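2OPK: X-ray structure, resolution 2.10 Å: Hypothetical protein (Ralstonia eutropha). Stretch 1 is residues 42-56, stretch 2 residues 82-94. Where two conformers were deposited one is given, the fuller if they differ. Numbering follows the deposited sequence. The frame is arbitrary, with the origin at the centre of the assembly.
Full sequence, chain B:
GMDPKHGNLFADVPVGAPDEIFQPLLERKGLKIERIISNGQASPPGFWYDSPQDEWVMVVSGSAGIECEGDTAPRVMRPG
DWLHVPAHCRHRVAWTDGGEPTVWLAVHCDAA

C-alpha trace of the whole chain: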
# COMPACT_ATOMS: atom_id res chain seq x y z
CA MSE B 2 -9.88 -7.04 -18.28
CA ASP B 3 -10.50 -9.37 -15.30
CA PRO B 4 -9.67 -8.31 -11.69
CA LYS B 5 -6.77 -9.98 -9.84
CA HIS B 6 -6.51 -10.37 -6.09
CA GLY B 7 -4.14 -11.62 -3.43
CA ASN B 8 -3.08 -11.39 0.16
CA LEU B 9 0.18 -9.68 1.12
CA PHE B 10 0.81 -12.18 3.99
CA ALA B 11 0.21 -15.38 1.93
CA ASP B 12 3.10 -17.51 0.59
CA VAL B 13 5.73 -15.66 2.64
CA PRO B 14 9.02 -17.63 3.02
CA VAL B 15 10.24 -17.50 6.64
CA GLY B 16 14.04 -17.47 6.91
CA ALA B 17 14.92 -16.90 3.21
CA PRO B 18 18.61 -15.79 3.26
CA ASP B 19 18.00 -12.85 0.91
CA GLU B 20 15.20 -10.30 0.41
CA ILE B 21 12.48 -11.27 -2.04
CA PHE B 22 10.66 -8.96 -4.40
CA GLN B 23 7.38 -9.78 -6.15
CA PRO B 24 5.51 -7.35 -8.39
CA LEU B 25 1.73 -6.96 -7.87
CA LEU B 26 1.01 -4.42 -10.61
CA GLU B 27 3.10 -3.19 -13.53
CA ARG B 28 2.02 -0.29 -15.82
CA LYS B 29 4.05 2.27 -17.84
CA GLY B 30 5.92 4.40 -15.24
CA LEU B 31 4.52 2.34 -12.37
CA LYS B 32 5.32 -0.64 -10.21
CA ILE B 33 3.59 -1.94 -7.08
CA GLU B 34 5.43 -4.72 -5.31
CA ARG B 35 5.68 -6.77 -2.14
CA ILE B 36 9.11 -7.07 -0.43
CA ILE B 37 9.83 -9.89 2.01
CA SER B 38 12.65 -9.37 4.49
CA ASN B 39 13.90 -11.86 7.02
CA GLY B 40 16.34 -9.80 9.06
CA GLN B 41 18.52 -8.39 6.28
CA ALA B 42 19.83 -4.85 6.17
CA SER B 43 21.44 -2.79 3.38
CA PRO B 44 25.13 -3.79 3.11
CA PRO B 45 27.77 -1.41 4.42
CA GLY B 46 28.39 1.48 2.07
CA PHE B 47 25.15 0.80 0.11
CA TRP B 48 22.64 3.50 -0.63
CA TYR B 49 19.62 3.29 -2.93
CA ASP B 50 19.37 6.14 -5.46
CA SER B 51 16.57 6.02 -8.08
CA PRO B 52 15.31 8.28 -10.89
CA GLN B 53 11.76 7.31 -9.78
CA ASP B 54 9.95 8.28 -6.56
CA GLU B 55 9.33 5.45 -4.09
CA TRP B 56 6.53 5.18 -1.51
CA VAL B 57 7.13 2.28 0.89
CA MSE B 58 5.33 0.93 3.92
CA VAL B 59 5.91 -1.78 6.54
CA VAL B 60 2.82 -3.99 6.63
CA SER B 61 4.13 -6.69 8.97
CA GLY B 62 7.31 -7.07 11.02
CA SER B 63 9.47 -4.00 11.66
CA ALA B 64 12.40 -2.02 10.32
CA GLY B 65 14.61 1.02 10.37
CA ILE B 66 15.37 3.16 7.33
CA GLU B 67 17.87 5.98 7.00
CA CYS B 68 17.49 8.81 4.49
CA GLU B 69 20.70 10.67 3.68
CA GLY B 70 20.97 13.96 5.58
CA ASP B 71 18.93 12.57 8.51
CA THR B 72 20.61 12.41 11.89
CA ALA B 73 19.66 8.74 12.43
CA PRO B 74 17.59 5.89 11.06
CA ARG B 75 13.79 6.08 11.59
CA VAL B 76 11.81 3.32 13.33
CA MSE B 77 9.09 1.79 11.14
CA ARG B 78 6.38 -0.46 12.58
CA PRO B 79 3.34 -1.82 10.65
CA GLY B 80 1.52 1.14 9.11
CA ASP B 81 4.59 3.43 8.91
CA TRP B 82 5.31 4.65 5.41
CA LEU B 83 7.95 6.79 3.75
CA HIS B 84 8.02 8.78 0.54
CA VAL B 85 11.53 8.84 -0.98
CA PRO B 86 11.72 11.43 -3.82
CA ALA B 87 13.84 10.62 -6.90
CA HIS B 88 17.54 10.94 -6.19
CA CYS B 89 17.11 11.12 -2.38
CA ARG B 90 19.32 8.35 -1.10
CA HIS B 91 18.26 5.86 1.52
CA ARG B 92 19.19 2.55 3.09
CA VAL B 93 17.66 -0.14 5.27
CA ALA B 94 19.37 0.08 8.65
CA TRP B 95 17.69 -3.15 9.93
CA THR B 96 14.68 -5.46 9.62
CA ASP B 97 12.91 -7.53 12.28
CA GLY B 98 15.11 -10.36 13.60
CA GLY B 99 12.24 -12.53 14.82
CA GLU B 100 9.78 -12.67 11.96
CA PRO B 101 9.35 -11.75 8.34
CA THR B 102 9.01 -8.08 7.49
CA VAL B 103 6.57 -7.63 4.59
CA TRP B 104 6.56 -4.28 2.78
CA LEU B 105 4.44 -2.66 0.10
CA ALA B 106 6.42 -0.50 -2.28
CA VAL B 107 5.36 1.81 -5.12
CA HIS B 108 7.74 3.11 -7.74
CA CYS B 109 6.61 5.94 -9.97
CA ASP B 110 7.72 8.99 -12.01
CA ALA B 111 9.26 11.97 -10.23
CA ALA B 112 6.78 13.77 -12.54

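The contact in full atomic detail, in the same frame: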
# COMPACT_ATOMS: atom_id res chain seq x y z
N ALA B 42 19.68 -6.28 6.22
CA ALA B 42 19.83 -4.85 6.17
C ALA B 42 20.66 -4.49 4.93
O ALA B 42 21.34 -5.32 4.40
CB ALA B 42 20.55 -4.38 7.44
N SER B 43 20.59 -3.25 4.47
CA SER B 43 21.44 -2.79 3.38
C SER B 43 22.93 -3.03 3.72
O SER B 43 23.35 -2.78 4.85
CB SER B 43 21.20 -1.31 3.10
OG SER B 43 19.90 -1.11 2.63
N PRO B 44 23.71 -3.57 2.78
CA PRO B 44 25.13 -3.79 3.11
C PRO B 44 25.88 -2.51 3.41
O PRO B 44 25.46 -1.43 2.99
CB PRO B 44 25.71 -4.43 1.85
CG PRO B 44 24.70 -4.26 0.76
CD PRO B 44 23.37 -4.02 1.41
N PRO B 45 26.98 -2.60 4.15
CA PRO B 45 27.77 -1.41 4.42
C PRO B 45 28.20 -0.68 3.16
O PRO B 45 28.60 -1.30 2.15
CB PRO B 45 28.98 -1.97 5.17
CG PRO B 45 28.51 -3.25 5.77
CD PRO B 45 27.55 -3.81 4.80
N GLY B 46 28.09 0.63 3.21
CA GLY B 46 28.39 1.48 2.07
C GLY B 46 27.24 1.67 1.08
O GLY B 46 27.28 2.63 0.31
N PHE B 47 26.22 0.80 1.11
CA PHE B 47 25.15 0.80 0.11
C PHE B 47 24.06 1.82 0.38
O PHE B 47 23.50 1.88 1.48
CB PHE B 47 24.51 -0.58 -0.04
CG PHE B 47 23.37 -0.62 -1.06
CD1 PHE B 47 23.64 -0.80 -2.43
CD2 PHE B 47 22.05 -0.44 -0.67
CE1 PHE B 47 22.63 -0.79 -3.38
CE2 PHE B 47 21.02 -0.44 -1.62
CZ PHE B 47 21.32 -0.63 -2.98
N TRP B 48 23.73 2.58 -0.65
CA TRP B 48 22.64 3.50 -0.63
C TRP B 48 21.81 3.29 -1.90
O TRP B 48 22.37 3.08 -2.99
CB TRP B 48 23.14 4.94 -0.59
CG TRP B 48 23.78 5.31 0.73
CD1 TRP B 48 25.10 5.17 1.06
CD2 TRP B 48 23.15 5.88 1.87
NE1 TRP B 48 25.32 5.58 2.34
CE2 TRP B 48 24.14 6.04 2.86
CE3 TRP B 48 21.84 6.27 2.16
CZ2 TRP B 48 23.86 6.59 4.13
CZ3 TRP B 48 21.57 6.81 3.42
CH2 TRP B 48 22.57 6.98 4.38
N TYR B 49 20.48 3.30 -1.76
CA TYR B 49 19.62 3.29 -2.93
C TYR B 49 19.64 4.73 -3.46
O TYR B 49 19.76 5.70 -2.70
CB TYR B 49 18.18 2.90 -2.61
CG TYR B 49 17.94 1.48 -2.20
CD1 TYR B 49 17.98 0.43 -3.13
CD2 TYR B 49 17.61 1.18 -0.89
CE1 TYR B 49 17.73 -0.89 -2.74
CE2 TYR B 49 17.35 -0.13 -0.48
CZ TYR B 49 17.42 -1.16 -1.40
OH TYR B 49 17.18 -2.45 -0.94
N ASP B 50 19.48 4.85 -4.78
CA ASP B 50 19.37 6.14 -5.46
C ASP B 50 18.64 5.90 -6.79
O ASP B 50 19.18 5.25 -7.67
CB ASP B 50 20.78 6.69 -5.70
CG ASP B 50 20.77 8.05 -6.36
OD1 ASP B 50 19.70 8.52 -6.78
OD2 ASP B 50 21.84 8.64 -6.48
N SER B 51 17.41 6.36 -6.91
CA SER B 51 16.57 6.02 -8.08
C SER B 51 16.07 7.25 -8.81
O SER B 51 15.83 8.27 -8.17
CB SER B 51 15.36 5.17 -7.62
OG SER B 51 14.36 5.03 -8.63
N PRO B 52 15.93 7.18 -10.15
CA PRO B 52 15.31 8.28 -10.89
C PRO B 52 13.79 8.34 -10.74
O PRO B 52 13.18 9.27 -11.21
CB PRO B 52 15.68 7.97 -12.34
CG PRO B 52 15.90 6.48 -12.37
CD PRO B 52 16.36 6.08 -11.02
N GLN B 53 13.19 7.32 -10.13
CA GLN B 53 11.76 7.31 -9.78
C GLN B 53 11.55 7.63 -8.29
O GLN B 53 12.44 7.47 -7.45
CB GLN B 53 11.17 5.93 -10.06
CG GLN B 53 10.98 5.54 -11.52
CD GLN B 53 10.24 4.22 -11.64
OE1 GLN B 53 10.75 3.17 -11.23
NE2 GLN B 53 9.03 4.27 -12.18
N ASP B 54 10.35 8.13 -7.97
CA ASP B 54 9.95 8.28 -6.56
C ASP B 54 9.63 6.88 -6.06
O ASP B 54 9.29 6.02 -6.85
CB ASP B 54 8.69 9.12 -6.43
CG ASP B 54 8.96 10.61 -6.43
OD1 ASP B 54 10.03 11.06 -6.88
OD2 ASP B 54 8.08 11.31 -5.93
N GLU B 55 9.76 6.68 -4.76
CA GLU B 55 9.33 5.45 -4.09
C GLU B 55 8.48 5.82 -2.88
O GLU B 55 8.77 6.81 -2.18
CB GLU B 55 10.52 4.60 -3.64
CG GLU B 55 10.10 3.26 -3.02
CD GLU B 55 11.26 2.36 -2.60
OE1 GLU B 55 12.43 2.68 -2.93
OE2 GLU B 55 10.98 1.32 -1.93
N TRP B 56 7.40 5.06 -2.67
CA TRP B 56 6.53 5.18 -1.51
C TRP B 56 6.56 3.77 -0.93
O TRP B 56 6.30 2.81 -1.64
CB TRP B 56 5.10 5.60 -1.93
CG TRP B 56 4.18 5.71 -0.73
CD1 TRP B 56 3.95 6.82 0.02
CD2 TRP B 56 3.42 4.66 -0.12
NE1 TRP B 56 3.10 6.52 1.07
CE2 TRP B 56 2.77 5.20 1.01
CE3 TRP B 56 3.23 3.30 -0.42
CZ2 TRP B 56 1.97 4.45 1.82
CZ3 TRP B 56 2.41 2.56 0.40
CH2 TRP B 56 1.79 3.13 1.50
N TRP B 82 4.96 4.50 6.81
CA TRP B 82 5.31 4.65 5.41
C TRP B 82 6.26 5.82 5.22
O TRP B 82 6.37 6.73 6.06
CB TRP B 82 4.05 4.83 4.53
CG TRP B 82 3.14 5.98 4.91
CD1 TRP B 82 1.99 5.91 5.66
CD2 TRP B 82 3.28 7.37 4.50
NE1 TRP B 82 1.42 7.18 5.76
CE2 TRP B 82 2.19 8.08 5.06
CE3 TRP B 82 4.22 8.08 3.73
CZ2 TRP B 82 2.04 9.46 4.89
CZ3 TRP B 82 4.06 9.46 3.55
CH2 TRP B 82 2.98 10.13 4.13
N LEU B 83 6.96 5.79 4.09
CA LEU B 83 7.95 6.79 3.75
C LEU B 83 7.91 7.10 2.26
O LEU B 83 7.88 6.19 1.44
CB LEU B 83 9.34 6.27 4.12
CG LEU B 83 10.58 7.05 3.68
CD1 LEU B 83 10.67 8.38 4.41
CD2 LEU B 83 11.82 6.20 3.94
N HIS B 84 7.89 8.38 1.93
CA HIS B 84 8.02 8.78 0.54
C HIS B 84 9.47 9.21 0.32
O HIS B 84 9.97 10.10 1.00
CB HIS B 84 7.05 9.90 0.19
CG HIS B 84 7.33 10.53 -1.15
ND1 HIS B 84 7.44 11.89 -1.32
CD2 HIS B 84 7.56 9.97 -2.36
CE1 HIS B 84 7.71 12.14 -2.59
NE2 HIS B 84 7.81 10.99 -3.24
N VAL B 85 10.15 8.54 -0.60
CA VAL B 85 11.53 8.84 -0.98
C VAL B 85 11.53 9.43 -2.39
O VAL B 85 11.45 8.68 -3.37
CB VAL B 85 12.39 7.56 -0.97
CG1 VAL B 85 13.81 7.85 -1.42
CG2 VAL B 85 12.41 6.95 0.43
N PRO B 86 11.67 10.77 -2.51
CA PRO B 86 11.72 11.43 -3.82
C PRO B 86 12.89 10.93 -4.67
O PRO B 86 13.88 10.43 -4.11
CB PRO B 86 11.92 12.90 -3.48
CG PRO B 86 11.46 13.04 -2.08
CD PRO B 86 11.83 11.77 -1.43
N ALA B 87 12.77 11.06 -5.99
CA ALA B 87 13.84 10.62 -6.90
C ALA B 87 15.13 11.30 -6.52
O ALA B 87 15.15 12.49 -6.20
CB ALA B 87 13.49 10.90 -8.31
N HIS B 88 16.19 10.52 -6.52
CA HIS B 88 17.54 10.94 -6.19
C HIS B 88 17.86 11.18 -4.72
O HIS B 88 19.01 11.47 -4.41
CB HIS B 88 18.03 12.04 -7.13
CG HIS B 88 17.97 11.62 -8.56
ND1 HIS B 88 18.65 10.51 -9.04
CD2 HIS B 88 17.23 12.09 -9.60
CE1 HIS B 88 18.36 10.34 -10.31
NE2 HIS B 88 17.51 11.29 -10.68
N CYS B 89 16.86 11.08 -3.83
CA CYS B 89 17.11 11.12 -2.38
C CYS B 89 17.57 9.74 -2.04
O CYS B 89 16.90 8.79 -2.38
CB CYS B 89 15.86 11.41 -1.56
SG CYS B 89 16.09 11.07 0.23
N ARG B 90 18.71 9.63 -1.38
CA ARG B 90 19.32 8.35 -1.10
C ARG B 90 18.87 7.81 0.23
O ARG B 90 18.63 8.58 1.17
CB ARG B 90 20.85 8.44 -1.17
CG ARG B 90 21.38 9.00 -2.52
CD ARG B 90 22.77 8.44 -2.88
NE ARG B 90 23.81 8.67 -1.87
CZ ARG B 90 25.00 8.04 -1.84
NH1 ARG B 90 25.31 7.11 -2.74
NH2 ARG B 90 25.89 8.31 -0.88
N HIS B 91 18.71 6.48 0.30
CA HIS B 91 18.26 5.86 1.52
C HIS B 91 18.80 4.42 1.63
O HIS B 91 19.32 3.83 0.68
CB HIS B 91 16.72 5.97 1.65
CG HIS B 91 15.95 4.94 0.85
ND1 HIS B 91 15.81 5.00 -0.52
CD2 HIS B 91 15.26 3.85 1.25
CE1 HIS B 91 15.09 3.98 -0.93
NE2 HIS B 91 14.75 3.26 0.13
N ARG B 92 18.74 3.89 2.83
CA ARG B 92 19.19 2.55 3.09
C ARG B 92 18.34 1.94 4.18
O ARG B 92 17.71 2.66 4.94
CB ARG B 92 20.67 2.54 3.50
CG ARG B 92 21.03 3.41 4.72
CD ARG B 92 22.53 3.33 5.04
NE ARG B 92 22.86 2.16 5.86
CZ ARG B 92 23.32 0.99 5.41
NH1 ARG B 92 23.63 0.79 4.13
NH2 ARG B 92 23.53 0.02 6.29
N VAL B 93 18.33 0.60 4.23
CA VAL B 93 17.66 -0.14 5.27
C VAL B 93 18.69 -0.40 6.36
O VAL B 93 19.67 -1.10 6.15
CB VAL B 93 17.06 -1.46 4.71
CG1 VAL B 93 16.42 -2.25 5.82
CG2 VAL B 93 16.04 -1.13 3.64
N ALA B 94 18.47 0.23 7.52
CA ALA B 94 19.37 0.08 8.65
C ALA B 94 19.19 -1.30 9.33
O ALA B 94 20.16 -1.91 9.77
CB ALA B 94 19.15 1.20 9.63
O HOH W 1 21.60 11.62 -5.88
O HOH W 2 15.93 7.69 -4.85
O HOH W 3 13.19 7.31 -4.94
O HOH W 4 12.77 0.92 -0.27

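The two stretches run antiparallel, and backbone pairing fixes the register from which the side chains depart. Glu-55 and Val-85 form a hydrogen-bonded pair, with Glu-55 N to Val-85 O at 3.0 Å and Val-85 N to Glu-55 O at 2.7 Å, both N-H...O angles near 165°. A single bridge joins Tyr-49 to His-91: Tyr-49 N lies 2.8 Å from His-91 O, and the return bond from His-91 N to Tyr-49 O is longer, at 3.3 Å. Ser-43 closes a further pairing in a different way. Its N donates to Val-93 O (2.9 Å), but the amide Val-93 N donates to the side-chain Ser-43 OG at 2.8 Å and 163°. With chi1 in the m well, the hydroxyl takes this amide while Ser-43 O remains available to Arg-92.

Arg-92 makes the most of that arrangement. A p chi1, t chi2, chi3 of -83° and chi4 of 97° bend its chain so that the guanidinium meets three carbonyls near its own plane, the direction in which its N-H groups point. NH2 of Arg-92 donates to Ser-43 O (3.2 Å), and NH1 of Arg-92 donates to both Pro-44 O (3.1 Å) and Phe-47 O (2.9 Å). Pro-44 O also accepts from Phe-47 N at 3.0 Å, closing the type II turn, so the arginine binds the turn at both ends.

The p chi1 and t chi2 place Arg-92 CD over one face of the Trp-48 indole, 3.6 Å from the centroid of its six-membered ring and only 12° off the normal, a CH-pi contact. The charged end is too distant, with Arg-92 CZ 5.9 Å from that centroid, for more than a weak attraction. Over the opposite face the guanidinium of Arg-90 lies flat, its plane 22° from that of the indole; Arg-90 CZ is 4.4 Å from the centroid of the Trp-48 five-membered ring and 35° off the normal, hence off-centre. Trp-48, with chi1 m and chi2 89°, is thus held between two arginines.

Acidic side chains secure the second turn, Pro-86 to Cys-89. Asp-54, with chi1 of -84° and chi2 of 19°, directs its two oxygens to different donors: OD1 of Asp-54 accepts from Ala-87 N (2.9 Å), and OD2 of Asp-54 from His-84 NE2 (2.7 Å, 157°). The t chi1 of Asp-50 brings its OD1 within 3.2 Å of His-88 ND1, near the plane of the imidazole, as a donated N-H requires. His-88 N donates to Ser-51 O at 2.8 Å, and this oxygen lies over a face of the His-88 ring.

Trp-56 and Trp-82 meet obliquely, their planes at 31°, with Trp-56 CZ2 3.4 Å from Trp-82 CB. Glu-55, extended with t chi1 and t chi2, reaches His-91 through water 4, which lies 2.5 Å from Glu-55 OE2 and 3.1 Å from His-91 NE2.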